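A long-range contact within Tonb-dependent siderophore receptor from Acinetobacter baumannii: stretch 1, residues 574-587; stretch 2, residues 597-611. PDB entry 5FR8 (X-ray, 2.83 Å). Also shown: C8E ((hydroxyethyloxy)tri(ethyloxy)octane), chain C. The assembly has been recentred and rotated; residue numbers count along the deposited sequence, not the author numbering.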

ATOM      1  N   ASN A 574      -1.326 -16.373 -14.474  1.00 49.68           N
ATOM      2  CA  ASN A 574      -1.873 -15.080 -14.820  1.00 53.94           C
ATOM      3  C   ASN A 574      -3.218 -15.340 -15.486  1.00 60.80           C
ATOM      4  O   ASN A 574      -3.271 -16.160 -16.402  1.00 66.87           O
ATOM      5  CB  ASN A 574      -1.009 -14.235 -15.791  1.00 54.03           C
ATOM      6  CG  ASN A 574       0.411 -14.758 -15.982  1.00 56.82           C
ATOM      7  OD1 ASN A 574       1.345 -14.198 -15.456  1.00 53.65           O
ATOM      8  ND2 ASN A 574       0.574 -15.802 -16.783  1.00 63.40           N
ATOM      9  N   THR A 575      -4.279 -14.654 -15.020  1.00 55.04           N
ATOM     10  CA  THR A 575      -5.634 -14.787 -15.549  1.00 50.65           C
ATOM     11  C   THR A 575      -5.941 -13.562 -16.434  1.00 53.54           C
ATOM     12  O   THR A 575      -5.487 -12.436 -16.123  1.00 55.64           O
ATOM     13  CB  THR A 575      -6.657 -14.901 -14.395  1.00 48.96           C
ATOM     14  OG1 THR A 575      -7.967 -15.218 -14.927  1.00 47.28           O
ATOM     15  CG2 THR A 575      -6.701 -13.599 -13.568  1.00 45.17           C
ATOM     16  N   PRO A 576      -6.699 -13.764 -17.539  1.00 51.32           N
ATOM     17  CA  PRO A 576      -6.676 -12.819 -18.661  1.00 50.27           C
ATOM     18  C   PRO A 576      -7.010 -11.353 -18.363  1.00 51.74           C
ATOM     19  O   PRO A 576      -6.189 -10.482 -18.697  1.00 52.87           O
ATOM     20  CB  PRO A 576      -7.670 -13.437 -19.662  1.00 49.94           C
ATOM     21  CG  PRO A 576      -7.586 -14.895 -19.395  1.00 49.54           C
ATOM     22  CD  PRO A 576      -7.481 -14.963 -17.884  1.00 50.44           C
ATOM     23  N   LYS A 577      -8.183 -11.053 -17.802  1.00 53.07           N
ATOM     24  CA  LYS A 577      -8.603  -9.639 -17.666  1.00 55.91           C
ATOM     25  C   LYS A 577      -9.465  -9.268 -16.483  1.00 54.33           C
ATOM     26  O   LYS A 577     -10.378 -10.009 -16.102  1.00 49.96           O
ATOM     27  CB  LYS A 577      -9.307  -9.151 -18.929  1.00 60.57           C
ATOM     28  CG  LYS A 577      -8.495  -8.082 -19.642  1.00 73.40           C
ATOM     29  CD  LYS A 577      -8.697  -8.079 -21.156  1.00 81.16           C
ATOM     30  CE  LYS A 577      -7.444  -7.528 -21.824  1.00 91.89           C
ATOM     31  NZ  LYS A 577      -7.674  -7.274 -23.271  1.00104.38           N
ATOM     32  N   ALA A 578      -9.160  -8.106 -15.901  1.00 53.70           N
ATOM     33  CA  ALA A 578     -10.068  -7.451 -14.948  1.00 52.44           C
ATOM     34  C   ALA A 578     -10.383  -6.086 -15.531  1.00 52.63           C
ATOM     35  O   ALA A 578      -9.582  -5.557 -16.318  1.00 53.65           O
ATOM     36  CB  ALA A 578      -9.434  -7.317 -13.567  1.00 48.12           C
ATOM     37  N   LEU A 579     -11.548  -5.539 -15.179  1.00 50.06           N
ATOM     38  CA  LEU A 579     -11.955  -4.214 -15.652  1.00 52.08           C
ATOM     39  C   LEU A 579     -12.207  -3.260 -14.500  1.00 49.89           C
ATOM     40  O   LEU A 579     -13.049  -3.494 -13.669  1.00 47.79           O
ATOM     41  CB  LEU A 579     -13.229  -4.276 -16.508  1.00 52.43           C
ATOM     42  CG  LEU A 579     -13.795  -2.875 -16.799  1.00 55.88           C
ATOM     43  CD1 LEU A 579     -12.831  -2.061 -17.656  1.00 54.82           C
ATOM     44  CD2 LEU A 579     -15.160  -2.919 -17.471  1.00 57.66           C
ATOM     45  N   ILE A 580     -11.496  -2.149 -14.499  1.00 53.55           N
ATOM     46  CA  ILE A 580     -11.780  -1.067 -13.580  1.00 53.54           C
ATOM     47  C   ILE A 580     -12.214   0.184 -14.344  1.00 57.21           C
ATOM     48  O   ILE A 580     -11.647   0.507 -15.422  1.00 54.36           O
ATOM     49  CB  ILE A 580     -10.543  -0.770 -12.721  1.00 51.59           C
ATOM     50  CG1 ILE A 580     -10.370  -1.891 -11.671  1.00 53.23           C
ATOM     51  CG2 ILE A 580     -10.651   0.591 -12.070  1.00 49.66           C
ATOM     52  CD1 ILE A 580     -11.402  -1.914 -10.571  1.00 53.09           C
ATOM     53  N   GLN A 581     -13.209   0.888 -13.794  1.00 54.77           N
ATOM     54  CA  GLN A 581     -13.694   2.114 -14.437  1.00 59.07           C
ATOM     55  C   GLN A 581     -14.456   2.987 -13.470  1.00 57.30           C
ATOM     56  O   GLN A 581     -15.090   2.477 -12.551  1.00 56.69           O
ATOM     57  CB  GLN A 581     -14.591   1.784 -15.641  1.00 59.59           C
ATOM     58  CG  GLN A 581     -14.819   2.952 -16.596  1.00 59.33           C
ATOM     59  CD  GLN A 581     -15.644   2.573 -17.808  1.00 59.45           C
ATOM     60  OE1 GLN A 581     -15.657   3.291 -18.826  1.00 63.63           O
ATOM     61  NE2 GLN A 581     -16.340   1.440 -17.719  1.00 56.61           N
ATOM     62  N   GLY A 582     -14.412   4.300 -13.686  1.00 56.30           N
ATOM     63  CA  GLY A 582     -15.099   5.218 -12.796  1.00 58.11           C
ATOM     64  C   GLY A 582     -14.859   6.674 -13.112  1.00 64.09           C
ATOM     65  O   GLY A 582     -14.233   7.018 -14.125  1.00 72.03           O
ATOM     66  N   PHE A 583     -15.325   7.534 -12.212  1.00 64.61           N
ATOM     67  CA  PHE A 583     -15.137   8.981 -12.344  1.00 66.00           C
ATOM     68  C   PHE A 583     -14.553   9.571 -11.057  1.00 64.87           C
ATOM     69  O   PHE A 583     -14.871   9.142  -9.958  1.00 65.16           O
ATOM     70  CB  PHE A 583     -16.458   9.633 -12.639  1.00 68.05           C
ATOM     71  CG  PHE A 583     -16.903   9.469 -14.056  1.00 74.52           C
ATOM     72  CD1 PHE A 583     -17.549   8.309 -14.474  1.00 76.51           C
ATOM     73  CD2 PHE A 583     -16.699  10.486 -14.973  1.00 81.47           C
ATOM     74  CE1 PHE A 583     -17.970   8.164 -15.782  1.00 73.52           C
ATOM     75  CE2 PHE A 583     -17.118  10.347 -16.286  1.00 82.46           C
ATOM     76  CZ  PHE A 583     -17.753   9.182 -16.688  1.00 79.46           C
ATOM     77  N   GLU A 584     -13.666  10.535 -11.205  1.00 65.35           N
ATOM     78  CA  GLU A 584     -13.155  11.298 -10.085  1.00 64.82           C
ATOM     79  C   GLU A 584     -13.573  12.722 -10.399  1.00 73.47           C
ATOM     80  O   GLU A 584     -13.506  13.162 -11.556  1.00 81.28           O
ATOM     81  CB  GLU A 584     -11.622  11.243 -10.015  1.00 60.85           C
ATOM     82  CG  GLU A 584     -10.970   9.937  -9.550  1.00 58.62           C
ATOM     83  CD  GLU A 584      -9.440  10.010  -9.557  1.00 56.40           C
ATOM     84  OE1 GLU A 584      -8.874  11.053 -10.005  1.00 54.66           O
ATOM     85  OE2 GLU A 584      -8.799   9.023  -9.120  1.00 52.78           O
ATOM     86  N   GLY A 585     -14.008  13.451  -9.384  1.00 74.73           N
ATOM     87  CA  GLY A 585     -14.176  14.885  -9.517  1.00 71.35           C
ATOM     88  C   GLY A 585     -13.621  15.521  -8.269  1.00 73.21           C
ATOM     89  O   GLY A 585     -13.474  14.874  -7.231  1.00 69.05           O
ATOM     90  N   SER A 586     -13.307  16.797  -8.371  1.00 76.48           N
ATOM     91  CA  SER A 586     -12.846  17.562  -7.224  1.00 77.72           C
ATOM     92  C   SER A 586     -13.387  18.981  -7.358  1.00 82.74           C
ATOM     93  O   SER A 586     -13.659  19.445  -8.468  1.00 81.32           O
ATOM     94  CB  SER A 586     -11.327  17.580  -7.190  1.00 80.02           C
ATOM     95  OG  SER A 586     -10.807  18.024  -8.432  1.00 80.90           O
ATOM     96  N   LEU A 587     -13.548  19.660  -6.228  1.00 83.95           N
ATOM     97  CA  LEU A 587     -14.090  21.008  -6.227  1.00 87.35           C
ATOM     98  C   LEU A 587     -13.443  21.858  -5.155  1.00 88.95           C
ATOM     99  O   LEU A 587     -13.452  21.490  -3.972  1.00 94.76           O
ATOM    100  CB  LEU A 587     -15.584  20.962  -5.963  1.00 88.10           C
ATOM    101  CG  LEU A 587     -16.214  22.299  -5.602  1.00 89.33           C
ATOM    102  CD1 LEU A 587     -16.220  23.183  -6.825  1.00 96.94           C
ATOM    103  CD2 LEU A 587     -17.624  22.103  -5.073  1.00 89.12           C
ATOM    104  N   THR A 597     -12.408  22.255   0.434  1.00 73.53           N
ATOM    105  CA  THR A 597     -11.857  21.290  -0.511  1.00 69.97           C
ATOM    106  C   THR A 597     -12.744  20.045  -0.482  1.00 69.12           C
ATOM    107  O   THR A 597     -12.851  19.383   0.548  1.00 67.89           O
ATOM    108  CB  THR A 597     -10.390  20.910  -0.172  1.00 68.38           C
ATOM    109  OG1 THR A 597      -9.596  22.089  -0.023  1.00 70.13           O
ATOM    110  CG2 THR A 597      -9.764  20.032  -1.269  1.00 63.99           C
ATOM    111  N   ASN A 598     -13.401  19.762  -1.611  1.00 71.91           N
ATOM    112  CA  ASN A 598     -14.272  18.587  -1.763  1.00 71.48           C
ATOM    113  C   ASN A 598     -13.899  17.725  -2.972  1.00 71.62           C
ATOM    114  O   ASN A 598     -13.416  18.212  -4.001  1.00 67.06           O
ATOM    115  CB  ASN A 598     -15.742  18.994  -1.938  1.00 74.08           C
ATOM    116  CG  ASN A 598     -16.350  19.614  -0.690  1.00 75.89           C
ATOM    117  OD1 ASN A 598     -15.685  19.742   0.345  1.00 78.33           O
ATOM    118  ND2 ASN A 598     -17.630  20.012  -0.787  1.00 72.42           N
ATOM    119  N   ASN A 599     -14.145  16.429  -2.841  1.00 73.35           N
ATOM    120  CA  ASN A 599     -14.090  15.525  -3.977  1.00 70.72           C
ATOM    121  C   ASN A 599     -15.145  14.422  -3.881  1.00 71.52           C
ATOM    122  O   ASN A 599     -15.773  14.179  -2.831  1.00 67.53           O
ATOM    123  CB  ASN A 599     -12.714  14.890  -4.079  1.00 69.43           C
ATOM    124  CG  ASN A 599     -12.433  13.917  -2.956  1.00 70.57           C
ATOM    125  OD1 ASN A 599     -13.028  12.831  -2.889  1.00 73.80           O
ATOM    126  ND2 ASN A 599     -11.511  14.290  -2.068  1.00 74.39           N
ATOM    127  N   PHE A 600     -15.306  13.737  -4.995  1.00 68.15           N
ATOM    128  CA  PHE A 600     -16.109  12.552  -5.033  1.00 66.52           C
ATOM    129  C   PHE A 600     -15.418  11.614  -5.999  1.00 72.09           C
ATOM    130  O   PHE A 600     -14.525  12.020  -6.765  1.00 67.34           O
ATOM    131  CB  PHE A 600     -17.518  12.857  -5.501  1.00 68.29           C
ATOM    132  CG  PHE A 600     -17.688  12.837  -7.001  1.00 66.11           C
ATOM    133  CD1 PHE A 600     -17.953  11.653  -7.668  1.00 61.83           C
ATOM    134  CD2 PHE A 600     -17.591  14.001  -7.731  1.00 72.36           C
ATOM    135  CE1 PHE A 600     -18.094  11.619  -9.026  1.00 61.55           C
ATOM    136  CE2 PHE A 600     -17.755  13.984  -9.103  1.00 74.85           C
ATOM    137  CZ  PHE A 600     -18.010  12.787  -9.749  1.00 69.85           C
ATOM    138  N   THR A 601     -15.819  10.350  -5.934  1.00 73.01           N
ATOM    139  CA  THR A 601     -15.247   9.308  -6.758  1.00 70.56           C
ATOM    140  C   THR A 601     -16.392   8.343  -6.934  1.00 66.39           C
ATOM    141  O   THR A 601     -17.040   7.989  -5.949  1.00 79.31           O
ATOM    142  CB  THR A 601     -14.051   8.624  -6.036  1.00 71.34           C
ATOM    143  OG1 THR A 601     -13.008   9.589  -5.785  1.00 67.12           O
ATOM    144  CG2 THR A 601     -13.503   7.466  -6.870  1.00 68.71           C
ATOM    145  N   TYR A 602     -16.670   7.934  -8.166  1.00 60.79           N
ATOM    146  CA  TYR A 602     -17.748   6.969  -8.404  1.00 59.97           C
ATOM    147  C   TYR A 602     -17.173   5.816  -9.165  1.00 57.83           C
ATOM    148  O   TYR A 602     -16.420   6.010 -10.116  1.00 61.45           O
ATOM    149  CB  TYR A 602     -18.871   7.565  -9.219  1.00 64.65           C
ATOM    150  CG  TYR A 602     -19.970   6.568  -9.539  1.00 71.05           C
ATOM    151  CD1 TYR A 602     -20.898   6.204  -8.571  1.00 75.80           C
ATOM    152  CD2 TYR A 602     -20.095   6.001 -10.807  1.00 71.91           C
ATOM    153  CE1 TYR A 602     -21.912   5.305  -8.851  1.00 76.17           C
ATOM    154  CE2 TYR A 602     -21.107   5.093 -11.095  1.00 70.45           C
ATOM    155  CZ  TYR A 602     -22.010   4.752 -10.115  1.00 76.50           C
ATOM    156  OH  TYR A 602     -23.020   3.851 -10.376  1.00 82.66           O
ATOM    157  N   MET A 603     -17.532   4.615  -8.750  1.00 56.45           N
ATOM    158  CA  MET A 603     -16.847   3.410  -9.177  1.00 56.59           C
ATOM    159  C   MET A 603     -17.837   2.582  -9.974  1.00 57.39           C
ATOM    160  O   MET A 603     -18.734   1.943  -9.408  1.00 59.75           O
ATOM    161  CB  MET A 603     -16.355   2.664  -7.933  1.00 58.25           C
ATOM    162  CG  MET A 603     -15.174   1.731  -8.141  1.00 61.33           C
ATOM    163  SD  MET A 603     -13.607   2.509  -8.574  1.00 62.18           S
ATOM    164  CE  MET A 603     -13.181   3.393  -7.075  1.00 72.00           C
ATOM    165  N   MET A 604     -17.703   2.654 -11.300  1.00 58.18           N
ATOM    166  CA  MET A 604     -18.656   2.055 -12.235  1.00 53.89           C
ATOM    167  C   MET A 604     -18.360   0.592 -12.399  1.00 49.26           C
ATOM    168  O   MET A 604     -19.254  -0.169 -12.659  1.00 52.83           O
ATOM    169  CB  MET A 604     -18.545   2.681 -13.628  1.00 55.29           C
ATOM    170  CG  MET A 604     -19.418   3.887 -13.872  1.00 61.65           C
ATOM    171  SD  MET A 604     -19.409   4.477 -15.598  1.00 67.45           S
ATOM    172  CE  MET A 604     -17.689   4.931 -15.807  1.00 62.90           C
ATOM    173  N   ASP A 605     -17.108   0.192 -12.296  1.00 45.30           N
ATOM    174  CA  ASP A 605     -16.750  -1.185 -12.593  1.00 46.20           C
ATOM    175  C   ASP A 605     -15.530  -1.646 -11.824  1.00 46.14           C
ATOM    176  O   ASP A 605     -14.491  -0.960 -11.791  1.00 47.91           O
ATOM    177  CB  ASP A 605     -16.444  -1.374 -14.074  1.00 48.71           C
ATOM    178  CG  ASP A 605     -17.650  -1.169 -14.955  1.00 51.46           C
ATOM    179  OD1 ASP A 605     -18.689  -1.832 -14.709  1.00 49.08           O
ATOM    180  OD2 ASP A 605     -17.535  -0.354 -15.907  1.00 54.09           O
ATOM    181  N   SER A 606     -15.673  -2.807 -11.204  1.00 46.02           N
ATOM    182  CA  SER A 606     -14.565  -3.527 -10.630  1.00 50.70           C
ATOM    183  C   SER A 606     -14.903  -4.985 -10.762  1.00 52.08           C
ATOM    184  O   SER A 606     -15.593  -5.539  -9.914  1.00 58.15           O
ATOM    185  CB  SER A 606     -14.368  -3.190  -9.145  1.00 53.75           C
ATOM    186  OG  SER A 606     -13.162  -3.776  -8.630  1.00 51.37           O
ATOM    187  N   LYS A 607     -14.428  -5.630 -11.807  1.00 50.48           N
ATOM    188  CA  LYS A 607     -14.773  -7.015 -11.955  1.00 55.58           C
ATOM    189  C   LYS A 607     -13.720  -7.755 -12.752  1.00 54.16           C
ATOM    190  O   LYS A 607     -13.227  -7.244 -13.734  1.00 51.81           O
ATOM    191  CB  LYS A 607     -16.155  -7.126 -12.598  1.00 64.41           C
ATOM    192  CG  LYS A 607     -16.214  -6.512 -13.976  1.00 70.13           C
ATOM    193  CD  LYS A 607     -17.642  -6.300 -14.444  1.00 76.84           C
ATOM    194  CE  LYS A 607     -17.653  -5.608 -15.806  1.00 80.96           C
ATOM    195  NZ  LYS A 607     -19.020  -5.123 -16.139  1.00 87.49           N
ATOM    196  N   ASP A 608     -13.352  -8.944 -12.277  1.00 55.64           N
ATOM    197  CA  ASP A 608     -12.588  -9.879 -13.069  1.00 57.33           C
ATOM    198  C   ASP A 608     -13.542 -10.506 -14.102  1.00 57.15           C
ATOM    199  O   ASP A 608     -14.644 -10.903 -13.792  1.00 57.73           O
ATOM    200  CB  ASP A 608     -11.967 -10.954 -12.189  1.00 56.97           C
ATOM    201  CG  ASP A 608     -11.286 -12.066 -13.002  1.00 63.71           C
ATOM    202  OD1 ASP A 608     -10.333 -11.799 -13.779  1.00 59.98           O
ATOM    203  OD2 ASP A 608     -11.721 -13.224 -12.864  1.00 69.44           O
ATOM    204  N   LYS A 609     -13.105 -10.589 -15.343  1.00 61.12           N
ATOM    205  CA  LYS A 609     -13.984 -11.026 -16.408  1.00 62.28           C
ATOM    206  C   LYS A 609     -14.165 -12.548 -16.397  1.00 58.59           C
ATOM    207  O   LYS A 609     -14.839 -13.087 -17.260  1.00 62.41           O
ATOM    208  CB  LYS A 609     -13.466 -10.501 -17.761  1.00 63.20           C
ATOM    209  CG  LYS A 609     -14.071  -9.148 -18.186  1.00 68.60           C
ATOM    210  CD  LYS A 609     -15.283  -9.327 -19.128  1.00 76.64           C
ATOM    211  CE  LYS A 609     -15.635  -8.053 -19.917  1.00 83.58           C
ATOM    212  NZ  LYS A 609     -14.438  -7.319 -20.458  1.00 81.44           N
ATOM    213  N   GLN A 610     -13.576 -13.230 -15.420  1.00 52.34           N
ATOM    214  CA  GLN A 610     -13.617 -14.691 -15.373  1.00 55.36           C
ATOM    215  C   GLN A 610     -14.435 -15.168 -14.184  1.00 59.65           C
ATOM    216  O   GLN A 610     -15.310 -16.030 -14.331  1.00 61.39           O
ATOM    217  CB  GLN A 610     -12.199 -15.270 -15.262  1.00 58.96           C
ATOM    218  CG  GLN A 610     -12.097 -16.792 -15.083  1.00 55.33           C
ATOM    219  CD  GLN A 610     -12.958 -17.560 -16.066  1.00 61.20           C
ATOM    220  OE1 GLN A 610     -12.944 -17.283 -17.298  1.00 60.94           O
ATOM    221  NE2 GLN A 610     -13.750 -18.514 -15.536  1.00 56.30           N
ATOM    222  N   THR A 611     -14.150 -14.612 -13.004  1.00 56.62           N
ATOM    223  CA  THR A 611     -14.919 -14.930 -11.819  1.00 55.49           C
ATOM    224  C   THR A 611     -16.204 -14.109 -11.679  1.00 56.20           C
ATOM    225  O   THR A 611     -17.195 -14.614 -11.119  1.00 55.10           O
ATOM    226  CB  THR A 611     -14.129 -14.611 -10.574  1.00 59.55           C
ATOM    227  OG1 THR A 611     -13.924 -13.194 -10.527  1.00 64.05           O
ATOM    228  CG2 THR A 611     -12.801 -15.370 -10.537  1.00 57.39           C
TER
HETATM  229  C1  C8E C1731     -17.307  18.544  -8.640  1.00 48.74           C
HETATM  230  C2  C8E C1731     -17.162  17.497  -7.524  1.00 55.75           C
HETATM  231  C3  C8E C1731     -17.190  18.051  -6.081  1.00 47.26           C
HETATM  232  C4  C8E C1731     -17.909  17.143  -5.061  1.00 52.14           C
HETATM  233  C5  C8E C1731     -18.429  17.918  -3.827  1.00 49.64           C
HETATM  234  C6  C8E C1731     -19.632  18.822  -4.138  1.00 48.64           C
HETATM  235  C7  C8E C1731     -20.358  19.332  -2.889  1.00 53.79           C
HETATM  236  C8  C8E C1731     -20.487  20.873  -2.823  1.00 55.76           C
HETATM  237  O9  C8E C1731     -20.485  21.278  -1.426  1.00 56.72           O
HETATM  238  C10 C8E C1731     -19.910  22.589  -1.224  1.00 49.87           C
HETATM  239  C11 C8E C1731     -19.997  23.031   0.251  1.00 43.43           C
HETATM  240  O12 C8E C1731     -19.577  21.996   1.159  1.00 40.85           O
HETATM  241  C13 C8E C1731     -20.075  22.187   2.518  1.00 46.30           C
HETATM  242  C14 C8E C1731     -19.324  21.271   3.509  1.00 56.00           C
HETATM  243  O15 C8E C1731     -19.969  21.179   4.793  1.00 61.80           O
HETATM  244  C16 C8E C1731     -20.932  20.096   4.936  1.00 67.15           C
HETATM  245  C17 C8E C1731     -22.305  20.547   5.531  1.00 58.70           C
HETATM  246  O18 C8E C1731     -23.106  19.394   5.858  1.00 55.75           O
HETATM  247  C19 C8E C1731     -22.615  18.689   7.040  1.00 66.10           C
HETATM  248  C20 C8E C1731     -23.150  17.245   7.234  1.00 71.42           C
HETATM  249  O21 C8E C1731     -23.215  16.798   8.630  1.00 58.79           O

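The two stretches bury 1127 Å², both sides summed; strands 577-587 and 597-608 within them run antiparallel, their axes 170° apart and 4.4 Å at closest approach. A backbone ladder supplies most of the polar contact: Leu579 N donates to Lys607 O (2.8 Å, 168°) and Gly585 N to Phe600 O (3.0 Å, 175°). The register slips by one residue after Gln581, whose O accepts from both Met604 N (2.9 Å, 133°) and Asp605 N (3.1 Å, 148°), the signature of a beta bulge.

The bulge turns the CA-to-CB bond of Met604 toward the opposing strand. With chi1 -90° and chi2 t, its chain brings CE to 3.2 Å from Phe583 CE1, while SD lies 5.3 Å from the ring centroid, at the ring edge. Gln581 is extended, chi1 and chi2 both t, so NE2 reaches across to Asp605 OD2 (2.8 Å, 136°); the m rotamer of Asp605 presents that oxygen.

Glycine fits two positions, as the deposited surroundings leave no room for a CB. An ideal CB on Gly582 would sit 2.4 Å from Tyr602 O. An ideal CB on Gly585 would sit 2.6 Å from Phe600 CE2. Phe600, with chi1 p (87°), brings its ring nearer the neighbouring strand, placing Gly585 N over one face. The detergent's C2 meets that ring's edge, 3.5 Å from Phe600 CD2.

Leu579 (t, p) extends CD2 to 4.0 Å from Lys607 CE. On the other face, Ala578, Ile580, Glu584, Thr601, Met603 and Ser606 are buried. There chi1 m and chi2 m bring Ile580 CD1 to 3.2 Å from Ser606 OG, which is hydrogen-bonded elsewhere in the structure. Lys609 N donates to Lys577 O (2.9 Å, 174°); after the strand ends at Asp608, its OD2 accepts from Thr611 N (2.8 Å).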